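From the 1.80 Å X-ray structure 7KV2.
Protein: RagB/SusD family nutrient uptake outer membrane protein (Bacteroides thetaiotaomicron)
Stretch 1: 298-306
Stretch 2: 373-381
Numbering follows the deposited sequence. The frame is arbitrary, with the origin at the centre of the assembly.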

# COMPACT_ATOMS: atom_id res chain seq x y z
N ALA A 298 3.93 -2.81 -12.65
CA ALA A 298 4.74 -4.02 -12.74
C ALA A 298 4.26 -5.07 -11.75
O ALA A 298 4.74 -6.21 -11.84
CB ALA A 298 6.19 -3.66 -12.43
N LEU A 299 3.40 -4.70 -10.78
CA LEU A 299 3.16 -5.58 -9.59
C LEU A 299 2.77 -6.99 -10.02
O LEU A 299 3.36 -7.96 -9.52
CB LEU A 299 2.19 -4.93 -8.60
CG LEU A 299 1.77 -5.79 -7.42
CD1 LEU A 299 2.94 -6.19 -6.55
CD2 LEU A 299 0.71 -5.14 -6.56
N PRO A 300 1.78 -7.19 -10.92
CA PRO A 300 1.36 -8.54 -11.31
C PRO A 300 2.50 -9.35 -11.93
O PRO A 300 2.55 -10.52 -11.71
CB PRO A 300 0.18 -8.30 -12.26
CG PRO A 300 -0.36 -6.97 -11.82
CD PRO A 300 0.89 -6.17 -11.50
N THR A 301 3.40 -8.73 -12.69
CA THR A 301 4.56 -9.45 -13.27
C THR A 301 5.42 -9.96 -12.10
O THR A 301 5.89 -11.11 -12.14
CB THR A 301 5.36 -8.57 -14.24
OG1 THR A 301 4.55 -8.26 -15.39
CG2 THR A 301 6.62 -9.28 -14.68
N LEU A 302 5.64 -9.13 -11.09
CA LEU A 302 6.55 -9.50 -9.95
C LEU A 302 6.07 -10.77 -9.25
O LEU A 302 6.92 -11.67 -9.04
CB LEU A 302 6.62 -8.35 -8.95
CG LEU A 302 7.38 -7.13 -9.47
CD1 LEU A 302 7.22 -5.93 -8.56
CD2 LEU A 302 8.85 -7.45 -9.65
N ILE A 303 4.76 -10.95 -9.03
CA ILE A 303 4.24 -11.92 -8.02
C ILE A 303 3.42 -13.06 -8.65
O ILE A 303 2.89 -13.87 -7.91
CB ILE A 303 3.43 -11.15 -6.97
CG1 ILE A 303 2.15 -10.60 -7.61
CG2 ILE A 303 4.29 -10.07 -6.32
CD1 ILE A 303 1.14 -10.05 -6.64
N SER A 304 3.39 -13.17 -9.98
CA SER A 304 2.71 -14.29 -10.67
C SER A 304 3.69 -15.41 -10.96
O SER A 304 4.91 -15.22 -10.93
CB SER A 304 2.01 -13.73 -11.85
OG SER A 304 1.03 -12.79 -11.39
N PRO A 305 3.19 -16.64 -11.18
CA PRO A 305 4.04 -17.83 -11.23
C PRO A 305 4.96 -17.76 -12.45
O PRO A 305 4.60 -17.35 -13.53
CB PRO A 305 3.12 -19.03 -11.36
CG PRO A 305 1.73 -18.48 -11.17
CD PRO A 305 1.77 -16.97 -11.35
N TYR A 306 6.20 -18.17 -12.23
CA TYR A 306 7.26 -18.16 -13.26
C TYR A 306 6.94 -19.22 -14.32
O TYR A 306 6.71 -20.43 -13.98
CB TYR A 306 8.60 -18.40 -12.57
CG TYR A 306 9.81 -18.07 -13.41
CD1 TYR A 306 9.99 -16.83 -13.96
CD2 TYR A 306 10.82 -19.03 -13.60
CE1 TYR A 306 11.13 -16.50 -14.69
CE2 TYR A 306 11.96 -18.72 -14.31
CZ TYR A 306 12.13 -17.46 -14.83
OH TYR A 306 13.24 -17.14 -15.53
N PHE A 373 0.80 -21.43 -3.94
CA PHE A 373 -0.17 -20.33 -3.78
C PHE A 373 0.47 -19.02 -4.19
O PHE A 373 1.66 -18.74 -3.79
CB PHE A 373 -0.67 -20.19 -2.35
CG PHE A 373 -1.41 -21.38 -1.80
CD1 PHE A 373 -2.75 -21.58 -2.09
CD2 PHE A 373 -0.78 -22.28 -0.95
CE1 PHE A 373 -3.43 -22.68 -1.58
CE2 PHE A 373 -1.49 -23.34 -0.38
CZ PHE A 373 -2.81 -23.55 -0.73
N PHE A 374 -0.31 -18.19 -4.87
CA PHE A 374 0.07 -16.81 -5.25
C PHE A 374 -1.01 -15.83 -4.82
O PHE A 374 -2.16 -16.25 -4.56
CB PHE A 374 0.42 -16.75 -6.75
CG PHE A 374 1.57 -17.65 -7.13
CD1 PHE A 374 1.36 -19.00 -7.36
CD2 PHE A 374 2.87 -17.18 -7.12
CE1 PHE A 374 2.43 -19.84 -7.63
CE2 PHE A 374 3.93 -18.02 -7.41
CZ PHE A 374 3.71 -19.35 -7.69
N LEU A 375 -0.64 -14.56 -4.73
CA LEU A 375 -1.54 -13.50 -4.21
C LEU A 375 -2.52 -13.16 -5.33
O LEU A 375 -2.20 -12.39 -6.26
CB LEU A 375 -0.73 -12.29 -3.77
CG LEU A 375 -1.55 -11.12 -3.22
CD1 LEU A 375 -2.24 -11.51 -1.92
CD2 LEU A 375 -0.65 -9.92 -2.99
N GLU A 376 -3.73 -13.69 -5.21
CA GLU A 376 -4.80 -13.53 -6.21
C GLU A 376 -5.17 -12.07 -6.40
O GLU A 376 -5.46 -11.69 -7.55
CB GLU A 376 -5.99 -14.38 -5.78
CG GLU A 376 -7.20 -14.27 -6.70
CD GLU A 376 -7.01 -14.73 -8.14
OE1 GLU A 376 -5.92 -15.19 -8.48
OE2 GLU A 376 -7.93 -14.51 -8.94
N LYS A 377 -5.14 -11.24 -5.35
CA LYS A 377 -5.60 -9.84 -5.43
C LYS A 377 -4.91 -9.10 -6.57
O LYS A 377 -5.55 -8.24 -7.20
CB LYS A 377 -5.32 -9.09 -4.13
CG LYS A 377 -6.10 -9.62 -2.95
CD LYS A 377 -5.77 -8.91 -1.67
CE LYS A 377 -6.51 -9.50 -0.47
NZ LYS A 377 -6.22 -8.81 0.82
N TYR A 378 -3.61 -9.34 -6.78
CA TYR A 378 -2.78 -8.58 -7.74
C TYR A 378 -2.13 -9.54 -8.75
O TYR A 378 -1.12 -9.18 -9.38
CB TYR A 378 -1.78 -7.68 -7.00
CG TYR A 378 -2.48 -6.56 -6.26
CD1 TYR A 378 -3.27 -5.65 -6.94
CD2 TYR A 378 -2.40 -6.45 -4.87
CE1 TYR A 378 -3.93 -4.64 -6.27
CE2 TYR A 378 -3.03 -5.43 -4.20
CZ TYR A 378 -3.79 -4.52 -4.89
OH TYR A 378 -4.42 -3.50 -4.24
N ALA A 379 -2.68 -10.73 -8.90
CA ALA A 379 -2.21 -11.72 -9.88
C ALA A 379 -2.42 -11.17 -11.30
O ALA A 379 -3.32 -10.34 -11.53
CB ALA A 379 -2.94 -13.01 -9.70
N ALA A 380 -1.55 -11.60 -12.20
CA ALA A 380 -1.64 -11.33 -13.65
C ALA A 380 -2.83 -12.12 -14.21
O ALA A 380 -2.84 -13.39 -14.20
CB ALA A 380 -0.35 -11.69 -14.34
N ILE A 381 -3.85 -11.38 -14.63
CA ILE A 381 -5.10 -12.01 -15.16
C ILE A 381 -5.12 -11.80 -16.67
O ILE A 381 -4.92 -10.67 -17.11
CB ILE A 381 -6.35 -11.42 -14.50
CG1 ILE A 381 -6.29 -11.57 -12.98
CG2 ILE A 381 -7.63 -12.02 -15.11
CD1 ILE A 381 -6.16 -13.01 -12.51
O HOH W 1 2.10 -14.05 -5.29

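What fills the apolar centre? Ile303, with the largest area covered by the other stretch, has a CA-to-CB bond that points sideways, yet chi1 p and chi2 t carry its CD1 to 3.8 Å from Tyr378 CB and 4.1 Å from Leu375 CD2. The CG1-CD1 arm of this beta-branched residue brings a methyl to both neighbours, and an apolar side chain suits a buried place among such groups. Beside it, the CA-to-CB bond of Leu299 points toward the second stretch, and its CD2 lies 3.5 Å from Tyr378 CG.

How do the prolines contribute? Pro305 lies over one face of the Phe374 ring, its CG 3.9 Å from the ring centroid in a CH-pi contact, and Pro305 CB is 3.7 Å from Phe374 CZ. Pro300 packs its CB 4.0 Å from Ala380 CB, close to where the backbones come nearest, Pro300 CA and Ala380 CA being 4.7 Å apart; alanine adds only a methyl here.

Which polar groups tie the edge? Ser304 OG donates to Pro300 O (2.8 Å) and accepts from Ala380 N (3.0 Å, nearly straight), so one short hydroxyl links the helical turn to the second stretch. A water bridges the two stretches, donating to Ile303 O (2.7 Å) and accepting from Leu375 N (2.8 Å).

Is any polar atom left unpaired? Tyr378 O is buried without a hydrogen-bond partner; Pro300 CA, 3.2 Å from Tyr378 O, offers a CA-H...O contact.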